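Local structure of alpha-fucosidase GH29 (Fusarium graminearum, 4PSR) at residues D163-I168 with Q219-W224; D304-S309 with M339-S344; K318-K323 with T395-G400. The protein hydrolyses alpha-L-fucosides as a family 29 glycoside hydrolase, probably releasing alpha-1,6-linked fucose from the reducing-end N-acetylglucosamine of glycoprotein glycans. All blocks are in the same frame, centred on the assembly; numbering follows the deposited sequence. Where two conformers were deposited one is given.

Interaction 1: D163-I168 with Q219-W224; sequences DMKLVI and QPDIIW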
loop_
_atom_site.group_PDB
_atom_site.type_symbol
_atom_site.label_atom_id
_atom_site.label_comp_id
_atom_site.label_asym_id
_atom_site.label_seq_id
_atom_site.Cartn_x
_atom_site.Cartn_y
_atom_site.Cartn_z
ATOM N N ASP A 163 -15.157 -12.540 -6.368
ATOM C CA ASP A 163 -15.516 -11.976 -5.072
ATOM C C ASP A 163 -14.396 -11.227 -4.348
ATOM O O ASP A 163 -14.216 -11.368 -3.128
ATOM C CB ASP A 163 -16.120 -13.062 -4.174
ATOM C CG ASP A 163 -17.373 -13.676 -4.771
ATOM O OD1 ASP A 163 -18.235 -12.927 -5.275
ATOM O OD2 ASP A 163 -17.485 -14.923 -4.747
ATOM N N MET A 164 -13.688 -10.400 -5.117
ATOM C CA MET A 164 -12.714 -9.454 -4.602
ATOM C C MET A 164 -13.193 -8.054 -4.978
ATOM O O MET A 164 -13.892 -7.859 -5.979
ATOM C CB MET A 164 -11.321 -9.715 -5.193
ATOM C CG MET A 164 -10.733 -11.039 -4.772
ATOM S SD MET A 164 -9.150 -11.440 -5.486
ATOM C CE MET A 164 -9.602 -11.729 -7.184
ATOM N N LYS A 165 -12.825 -7.088 -4.152
ATOM C CA LYS A 165 -12.996 -5.674 -4.494
ATOM C C LYS A 165 -12.058 -5.320 -5.632
ATOM O O LYS A 165 -10.988 -5.916 -5.790
ATOM C CB LYS A 165 -12.726 -4.800 -3.259
ATOM C CG LYS A 165 -13.714 -4.999 -2.107
ATOM C CD LYS A 165 -14.848 -4.009 -2.164
ATOM C CE LYS A 165 -15.796 -4.112 -0.964
ATOM N NZ LYS A 165 -16.860 -3.085 -1.088
ATOM N N LEU A 166 -12.440 -4.324 -6.415
ATOM C CA LEU A 166 -11.694 -3.928 -7.602
ATOM C C LEU A 166 -10.870 -2.663 -7.345
ATOM O O LEU A 166 -11.428 -1.599 -6.994
ATOM C CB LEU A 166 -12.643 -3.669 -8.773
ATOM C CG LEU A 166 -12.010 -3.220 -10.092
ATOM C CD1 LEU A 166 -11.137 -4.278 -10.694
ATOM C CD2 LEU A 166 -13.076 -2.779 -11.087
ATOM N N VAL A 167 -9.557 -2.784 -7.551
ATOM C CA VAL A 167 -8.669 -1.624 -7.615
ATOM C C VAL A 167 -8.280 -1.373 -9.067
ATOM O O VAL A 167 -8.012 -2.316 -9.834
ATOM C CB VAL A 167 -7.404 -1.773 -6.713
ATOM C CG1 VAL A 167 -6.610 -3.039 -7.024
ATOM C CG2 VAL A 167 -6.507 -0.542 -6.808
ATOM N N ILE A 168 -8.238 -0.092 -9.426
ATOM C CA ILE A 168 -7.730 0.344 -10.728
ATOM C C ILE A 168 -6.612 1.351 -10.483
ATOM O O ILE A 168 -6.830 2.331 -9.752
ATOM C CB ILE A 168 -8.833 0.990 -11.602
ATOM C CG1 ILE A 168 -9.953 -0.022 -11.929
ATOM C CG2 ILE A 168 -8.234 1.598 -12.880
ATOM C CD1 ILE A 168 -9.573 -1.114 -12.918
ATOM N N GLN A 219 -16.746 0.869 -12.397
ATOM C CA GLN A 219 -17.149 1.098 -11.008
ATOM C C GLN A 219 -16.135 0.600 -9.951
ATOM O O GLN A 219 -16.470 -0.205 -9.061
ATOM C CB GLN A 219 -18.558 0.544 -10.725
ATOM C CG GLN A 219 -19.623 1.103 -11.680
ATOM C CD GLN A 219 -21.050 0.671 -11.325
ATOM O OE1 GLN A 219 -21.273 -0.078 -10.366
ATOM N NE2 GLN A 219 -22.023 1.121 -12.130
ATOM N N PRO A 220 -14.902 1.104 -10.022
ATOM C CA PRO A 220 -13.869 0.631 -9.084
ATOM C C PRO A 220 -14.148 0.967 -7.622
ATOM O O PRO A 220 -14.681 2.046 -7.316
ATOM C CB PRO A 220 -12.614 1.372 -9.547
ATOM C CG PRO A 220 -13.149 2.631 -10.180
ATOM C CD PRO A 220 -14.439 2.253 -10.825
ATOM N N ASP A 221 -13.782 0.043 -6.744
ATOM C CA ASP A 221 -13.823 0.261 -5.312
ATOM C C ASP A 221 -12.667 1.130 -4.823
ATOM O O ASP A 221 -12.815 1.823 -3.817
ATOM C CB ASP A 221 -13.828 -1.087 -4.619
ATOM C CG ASP A 221 -15.024 -1.909 -5.021
ATOM O OD1 ASP A 221 -16.161 -1.477 -4.698
ATOM O OD2 ASP A 221 -14.856 -2.950 -5.692
ATOM N N ILE A 222 -11.545 1.049 -5.519
ATOM C CA ILE A 222 -10.371 1.858 -5.224
ATOM C C ILE A 222 -9.818 2.400 -6.518
ATOM O O ILE A 222 -9.650 1.651 -7.490
ATOM C CB ILE A 222 -9.227 1.038 -4.558
ATOM C CG1 ILE A 222 -9.680 0.345 -3.251
ATOM C CG2 ILE A 222 -7.999 1.943 -4.298
ATOM C CD1 ILE A 222 -8.811 -0.873 -2.869
ATOM N N ILE A 223 -9.582 3.710 -6.580
ATOM C CA ILE A 223 -8.800 4.296 -7.679
ATOM C C ILE A 223 -7.451 4.739 -7.117
ATOM O O ILE A 223 -7.382 5.669 -6.273
ATOM C CB ILE A 223 -9.514 5.474 -8.379
ATOM C CG1 ILE A 223 -10.824 4.975 -9.001
ATOM C CG2 ILE A 223 -8.604 6.087 -9.443
ATOM C CD1 ILE A 223 -11.645 6.090 -9.672
ATOM N N TRP A 224 -6.394 4.079 -7.568
ATOM C CA TRP A 224 -5.025 4.338 -7.138
ATOM C C TRP A 224 -4.430 5.321 -8.132
ATOM O O TRP A 224 -4.572 5.144 -9.345
ATOM C CB TRP A 224 -4.310 2.993 -7.149
ATOM C CG TRP A 224 -2.862 2.891 -6.765
ATOM C CD1 TRP A 224 -2.374 2.268 -5.643
ATOM C CD2 TRP A 224 -1.713 3.286 -7.520
ATOM N NE1 TRP A 224 -1.008 2.252 -5.660
ATOM C CE2 TRP A 224 -0.566 2.879 -6.789
ATOM C CE3 TRP A 224 -1.531 3.965 -8.736
ATOM C CZ2 TRP A 224 0.740 3.136 -7.223
ATOM C CZ3 TRP A 224 -0.219 4.228 -9.168
ATOM C CH2 TRP A 224 0.893 3.810 -8.406
HETATM O O HOH W 1 -16.543 -0.506 -2.147
HETATM O O HOH W 2 -17.980 -3.494 -3.958
#
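Leu166 and Asp221 meet where two parallel strands begin to pair, and a side chain makes the opening bond: Leu166 N donates almost in line, at 177°, to Asp221 OD2 (2.9 Å), which accepts through its anti lone pair, turned away from OD1. Main-chain pairing then takes over. Leu166 O accepts from Ile222 N in its carbonyl plane and, weakly, from Asp221 N; Ile168 N gives to Ile222 O at 3.0 Å, and Trp224 N closes on Ile168 O at 2.8 Å. On one face of the sheet Val167 CG2 packs against Ile222 CG2 (3.8 Å), and on the other Ile168 CG1 packs against Pro220 CB, also at 3.8 Å.

The Asp221 carboxylate also lies beside Lys165, whose chain, bent at chi2 (-94°), crosses the Asp221 side chain at about a right angle with Lys165 CD 3.6 Å from Asp221 CG. Lys165 NZ stands 4.0 Å from Asp221 OD1, beyond a salt bridge, and two waters each join these two atoms. Lys265 supplies the direct salt bridge to OD1, while Lys165 also makes a cation-pi contact with Trp23. At the far end, Trp224 NE1 is hydrogen-bonded to Asp303 OD1, and the Trp224 side chain comes close to the bound fucose. Parallel neighbours joined through an intervening, mostly helical excursion, with the C-terminal end of a strand facing the sugar, are the hallmark of the TIM barrel, here between its third and fourth strands.

Interaction 2: D304-S309 with M339-S344; sequences DAISAS and MLLNIS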
loop_
_atom_site.group_PDB
_atom_site.type_symbol
_atom_site.label_atom_id
_atom_site.label_comp_id
_atom_site.label_asym_id
_atom_site.label_seq_id
_atom_site.Cartn_x
_atom_site.Cartn_y
_atom_site.Cartn_z
ATOM N N ASP A 304 4.198 -2.960 -3.123
ATOM C CA ASP A 304 5.420 -3.745 -3.189
ATOM C C ASP A 304 5.365 -4.584 -4.461
ATOM O O ASP A 304 4.412 -4.476 -5.218
ATOM C CB ASP A 304 5.578 -4.631 -1.965
ATOM C CG ASP A 304 7.028 -4.724 -1.511
ATOM O OD1 ASP A 304 7.919 -4.978 -2.360
ATOM O OD2 ASP A 304 7.272 -4.526 -0.306
ATOM N N ALA A 305 6.377 -5.417 -4.699
ATOM C CA ALA A 305 6.443 -6.178 -5.945
ATOM C C ALA A 305 7.217 -7.460 -5.730
ATOM O O ALA A 305 8.135 -7.483 -4.914
ATOM C CB ALA A 305 7.096 -5.321 -7.019
ATOM N N ILE A 306 6.827 -8.543 -6.404
ATOM C CA ILE A 306 7.594 -9.773 -6.335
ATOM C C ILE A 306 8.971 -9.529 -7.007
ATOM O O ILE A 306 9.904 -10.175 -6.668
ATOM C CB ILE A 306 6.810 -11.015 -6.933
ATOM C CG1 ILE A 306 5.455 -11.181 -6.231
ATOM C CG2 ILE A 306 7.622 -12.282 -6.800
ATOM C CD1 ILE A 306 4.595 -12.286 -6.838
ATOM N N SER A 307 8.903 -8.848 -8.120
ATOM C CA SER A 307 10.081 -8.625 -8.896
ATOM C C SER A 307 11.119 -7.878 -8.085
ATOM O O SER A 307 10.800 -6.982 -7.315
ATOM C CB SER A 307 9.704 -7.810 -10.104
ATOM O OG SER A 307 10.869 -7.364 -10.716
ATOM N N ALA A 308 12.353 -8.337 -8.230
ATOM C CA ALA A 308 13.517 -7.729 -7.629
ATOM C C ALA A 308 14.188 -6.856 -8.672
ATOM O O ALA A 308 15.250 -6.288 -8.426
ATOM C CB ALA A 308 14.452 -8.795 -7.162
ATOM N N SER A 309 13.552 -6.747 -9.838
ATOM C CA SER A 309 14.052 -5.908 -10.899
ATOM C C SER A 309 13.097 -4.654 -10.957
ATOM O O SER A 309 13.072 -3.894 -10.011
ATOM C CB SER A 309 14.201 -6.778 -12.168
ATOM O OG SER A 309 15.085 -7.921 -11.927
ATOM N N MET A 339 -0.969 -3.533 2.242
ATOM C CA MET A 339 0.067 -3.762 1.233
ATOM C C MET A 339 -0.582 -4.193 -0.056
ATOM O O MET A 339 -1.313 -5.202 -0.096
ATOM C CB MET A 339 1.064 -4.835 1.685
ATOM C CG MET A 339 2.301 -4.897 0.776
ATOM S SD MET A 339 3.552 -6.061 1.304
ATOM C CE MET A 339 2.783 -7.476 0.633
ATOM N N LEU A 340 -0.291 -3.461 -1.124
ATOM C CA LEU A 340 -0.755 -3.795 -2.473
ATOM C C LEU A 340 0.434 -4.339 -3.245
ATOM O O LEU A 340 1.406 -3.610 -3.541
ATOM C CB LEU A 340 -1.321 -2.534 -3.162
ATOM C CG LEU A 340 -1.697 -2.672 -4.641
ATOM C CD1 LEU A 340 -2.703 -3.797 -4.877
ATOM C CD2 LEU A 340 -2.211 -1.318 -5.188
ATOM N N LEU A 341 0.382 -5.645 -3.547
ATOM C CA LEU A 341 1.471 -6.355 -4.202
ATOM C C LEU A 341 1.337 -6.393 -5.707
ATOM O O LEU A 341 0.320 -6.823 -6.265
ATOM C CB LEU A 341 1.555 -7.788 -3.659
ATOM C CG LEU A 341 2.630 -8.687 -4.256
ATOM C CD1 LEU A 341 4.036 -8.188 -3.958
ATOM C CD2 LEU A 341 2.430 -10.119 -3.767
ATOM N N ASN A 342 2.401 -5.969 -6.382
ATOM C CA ASN A 342 2.452 -5.984 -7.842
ATOM C C ASN A 342 3.025 -7.270 -8.398
ATOM O O ASN A 342 4.060 -7.756 -7.890
ATOM C CB ASN A 342 3.270 -4.798 -8.376
ATOM C CG ASN A 342 3.475 -4.866 -9.850
ATOM O OD1 ASN A 342 2.573 -4.557 -10.607
ATOM N ND2 ASN A 342 4.656 -5.269 -10.272
ATOM N N ILE A 343 2.358 -7.813 -9.423
ATOM C CA ILE A 343 2.858 -8.949 -10.206
ATOM C C ILE A 343 3.076 -8.504 -11.644
ATOM O O ILE A 343 2.583 -7.433 -12.067
ATOM C CB ILE A 343 1.910 -10.196 -10.088
ATOM C CG1 ILE A 343 0.566 -9.917 -10.744
ATOM C CG2 ILE A 343 1.762 -10.555 -8.606
ATOM C CD1 ILE A 343 -0.423 -11.124 -10.699
ATOM N N SER A 344 3.810 -9.327 -12.392
ATOM C CA SER A 344 4.406 -8.892 -13.663
ATOM C C SER A 344 4.260 -9.929 -14.773
ATOM O O SER A 344 5.213 -10.667 -15.057
ATOM C CB SER A 344 5.891 -8.600 -13.458
ATOM O OG SER A 344 6.117 -7.699 -12.379
HETATM O O HOH W 3 6.373 -8.008 -9.483
#
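Asp304 and Ala305 pair with Leu341 and Asn342 in parallel fashion through three backbone hydrogen bonds. Asp304 N gives to Leu340 O, Asp304 O takes from Asn342 N at 2.8 Å, and Ile306 N reaches Asn342 O at 3.2 Å, nearly along the C=O axis.

The apolar contacts gather around Ile306. Its CG1 sits 4.0 Å from Leu341 CD1, and its CD1 meets Ile343 CG2 at 3.8 Å, the two isoleucine side chains lying side by side and pointing the same way. In Ile343, chi1 of 67° puts CG1 between the backbone N and the carbonyl carbon and leaves CG2, the branch that meets Ile306 CD1, anti to the carbonyl carbon.

Polar links continue where the strands part. One water donates to Asn342 O (2.8 Å) and Ser344 OG (2.9 Å) and accepts from Ser307 N. Asn342 OD1 is bonded to His34, a neighbour of the bound fucose, and Asn342 ND2 and Ser344 OG both bond to Trp311 O.

These are the last two strands of the barrel. Helix 322-334 connects them, with Leu341 resting on its Met325, while helix 353-369 covers Ile306, Leu341 and Ile343, and strand 29-33 flanks 337-343 to close the cylinder.

Interaction 3: K318-K323 with T395-G400; sequences KYYSSK and TAPLQG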
loop_
_atom_site.group_PDB
_atom_site.type_symbol
_atom_site.label_atom_id
_atom_site.label_comp_id
_atom_site.label_asym_id
_atom_site.label_seq_id
_atom_site.Cartn_x
_atom_site.Cartn_y
_atom_site.Cartn_z
ATOM N N LYS A 318 14.571 -10.909 -11.916
ATOM C CA LYS A 318 14.779 -11.674 -10.695
ATOM C C LYS A 318 13.657 -11.371 -9.718
ATOM O O LYS A 318 13.027 -10.315 -9.794
ATOM C CB LYS A 318 16.127 -11.352 -10.053
ATOM C CG LYS A 318 17.325 -11.789 -10.894
ATOM C CD LYS A 318 18.612 -11.841 -10.072
ATOM C CE LYS A 318 19.459 -10.594 -10.255
ATOM N NZ LYS A 318 20.057 -10.522 -11.618
ATOM N N TYR A 319 13.418 -12.277 -8.790
ATOM C CA TYR A 319 12.292 -12.154 -7.865
ATOM C C TYR A 319 12.729 -12.262 -6.415
ATOM O O TYR A 319 13.734 -12.913 -6.086
ATOM C CB TYR A 319 11.301 -13.281 -8.136
ATOM C CG TYR A 319 10.770 -13.310 -9.559
ATOM C CD1 TYR A 319 9.923 -12.328 -10.003
ATOM C CD2 TYR A 319 11.085 -14.326 -10.425
ATOM C CE1 TYR A 319 9.418 -12.329 -11.273
ATOM C CE2 TYR A 319 10.577 -14.341 -11.713
ATOM C CZ TYR A 319 9.732 -13.338 -12.123
ATOM O OH TYR A 319 9.178 -13.305 -13.382
ATOM N N TYR A 320 11.931 -11.657 -5.548
ATOM C CA TYR A 320 12.099 -11.873 -4.117
ATOM C C TYR A 320 11.376 -13.121 -3.645
ATOM O O TYR A 320 10.617 -13.744 -4.386
ATOM C CB TYR A 320 11.637 -10.655 -3.354
ATOM C CG TYR A 320 12.553 -9.471 -3.564
ATOM C CD1 TYR A 320 13.929 -9.589 -3.390
ATOM C CD2 TYR A 320 12.049 -8.258 -3.971
ATOM C CE1 TYR A 320 14.788 -8.503 -3.587
ATOM C CE2 TYR A 320 12.896 -7.150 -4.163
ATOM C CZ TYR A 320 14.266 -7.291 -3.979
ATOM O OH TYR A 320 15.142 -6.221 -4.169
ATOM N N SER A 321 11.652 -13.518 -2.407
ATOM C CA SER A 321 11.124 -14.745 -1.863
ATOM C C SER A 321 9.722 -14.583 -1.256
ATOM O O SER A 321 9.292 -13.480 -0.897
ATOM C CB SER A 321 12.043 -15.254 -0.745
ATOM O OG SER A 321 12.044 -14.372 0.369
ATOM N N SER A 322 9.020 -15.710 -1.175
ATOM C CA SER A 322 7.739 -15.804 -0.466
ATOM C C SER A 322 7.868 -15.255 0.953
ATOM O O SER A 322 7.025 -14.504 1.411
ATOM C CB SER A 322 7.280 -17.267 -0.455
ATOM O OG SER A 322 7.153 -17.737 -1.782
ATOM N N LYS A 323 8.930 -15.639 1.646
ATOM C CA LYS A 323 9.170 -15.220 3.011
ATOM C C LYS A 323 9.222 -13.711 3.109
ATOM O O LYS A 323 8.569 -13.132 3.983
ATOM C CB LYS A 323 10.451 -15.866 3.565
ATOM C CG LYS A 323 10.791 -15.445 4.998
ATOM C CD LYS A 323 12.125 -16.040 5.467
ATOM C CE LYS A 323 12.067 -17.548 5.570
ATOM N NZ LYS A 323 11.027 -18.007 6.522
ATOM N N THR A 395 15.841 -0.906 -0.666
ATOM C CA THR A 395 16.993 -1.692 -1.088
ATOM C C THR A 395 16.590 -3.150 -1.324
ATOM O O THR A 395 16.888 -3.738 -2.362
ATOM C CB THR A 395 18.102 -1.632 -0.027
ATOM O OG1 THR A 395 18.415 -0.262 0.251
ATOM C CG2 THR A 395 19.356 -2.356 -0.505
ATOM N N ALA A 396 15.913 -3.727 -0.340
ATOM C CA ALA A 396 15.442 -5.099 -0.416
ATOM C C ALA A 396 14.315 -5.239 0.605
ATOM O O ALA A 396 14.228 -4.458 1.549
ATOM C CB ALA A 396 16.572 -6.081 -0.118
ATOM N N PRO A 397 13.411 -6.188 0.385
ATOM C CA PRO A 397 12.291 -6.330 1.325
ATOM C C PRO A 397 12.691 -6.932 2.667
ATOM O O PRO A 397 13.637 -7.722 2.706
ATOM C CB PRO A 397 11.339 -7.269 0.584
ATOM C CG PRO A 397 12.241 -8.060 -0.322
ATOM C CD PRO A 397 13.300 -7.106 -0.760
ATOM N N LEU A 398 11.977 -6.561 3.722
ATOM C CA LEU A 398 12.168 -7.163 5.053
ATOM C C LEU A 398 12.102 -8.673 5.045
ATOM O O LEU A 398 11.138 -9.271 4.562
ATOM C CB LEU A 398 11.093 -6.697 6.021
ATOM C CG LEU A 398 11.104 -7.319 7.427
ATOM C CD1 LEU A 398 12.298 -6.767 8.179
ATOM C CD2 LEU A 398 9.821 -7.034 8.190
ATOM N N GLN A 399 13.109 -9.256 5.663
ATOM C CA GLN A 399 13.101 -10.662 6.000
ATOM C C GLN A 399 13.529 -10.765 7.441
ATOM O O GLN A 399 14.635 -10.390 7.803
ATOM C CB GLN A 399 14.082 -11.430 5.131
ATOM C CG GLN A 399 13.673 -11.563 3.692
ATOM C CD GLN A 399 14.411 -12.687 2.999
ATOM O OE1 GLN A 399 14.409 -13.826 3.471
ATOM N NE2 GLN A 399 15.055 -12.373 1.881
ATOM N N GLY A 400 12.626 -11.251 8.281
ATOM C CA GLY A 400 12.904 -11.444 9.686
ATOM C C GLY A 400 13.191 -12.893 10.042
ATOM O O GLY A 400 13.323 -13.766 9.183
HETATM O O HOH W 4 14.237 -16.048 1.893
#
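Tyr320 and Pro397 form a CH-pi contact beside the N-terminal end of barrel helix 322-334, where the loop leading toward strand 405-409 runs past it. Pro397 CD stands over the centre of the Tyr320 ring, 3.3 Å from the centroid and only 9° off the ring normal, so CD sits squarely over the ring face, with Pro397 CG next to it toward the root of the ring, 3.5 Å from Tyr320 CG. At the other end of the ring, the hydroxyl Tyr320 OH lies 3.5 Å from Thr395 O and near Ala396 CA.

Further along, the contact turns polar. Ser321 holds the N-cap position of the helix, its OG capping the backbone N of Ala324. Pro397 and Gln399 both touch Ala324 as well, which places the loop against the first turn of the helix, and Gly400 N is hydrogen-bonded to His327 one turn on. Lys323 crosses Gln399 at about a right angle, the lysine CD lying 3.8 Å from Gln399 OE1. No direct hydrogen bond joins the two segments, and Ser321 OG is 3.9 Å from Gln399 NE2. A water completes the link instead: it donates to Gln399 OE1 at 2.7 Å and lies 3.2 Å from Ser321 OG.

How the interactions relate
Followed from the N terminus, the chain first closes interaction 1, where a largely helical excursion of 50 residues brings strand 222-225 back beside strand 165-170. Interaction 2 opens later and closes the beta-alpha-beta unit of strand 300-305, helix 322-334 and strand 337-343. Before it closes, interaction 3 opens at 318-323, ending only at 395-400, so these two cross rather than nest. Interactions 1 and 2 belong to one barrel sheet and touch through Trp224 CD1 and Leu340 CD2, 3.6 Å apart. Interactions 2 and 3 touch where 306-308 run beside 318-320. Interaction 3 lies outside the barrel sheet and ties loop 395-400 to the start of helix 322-334.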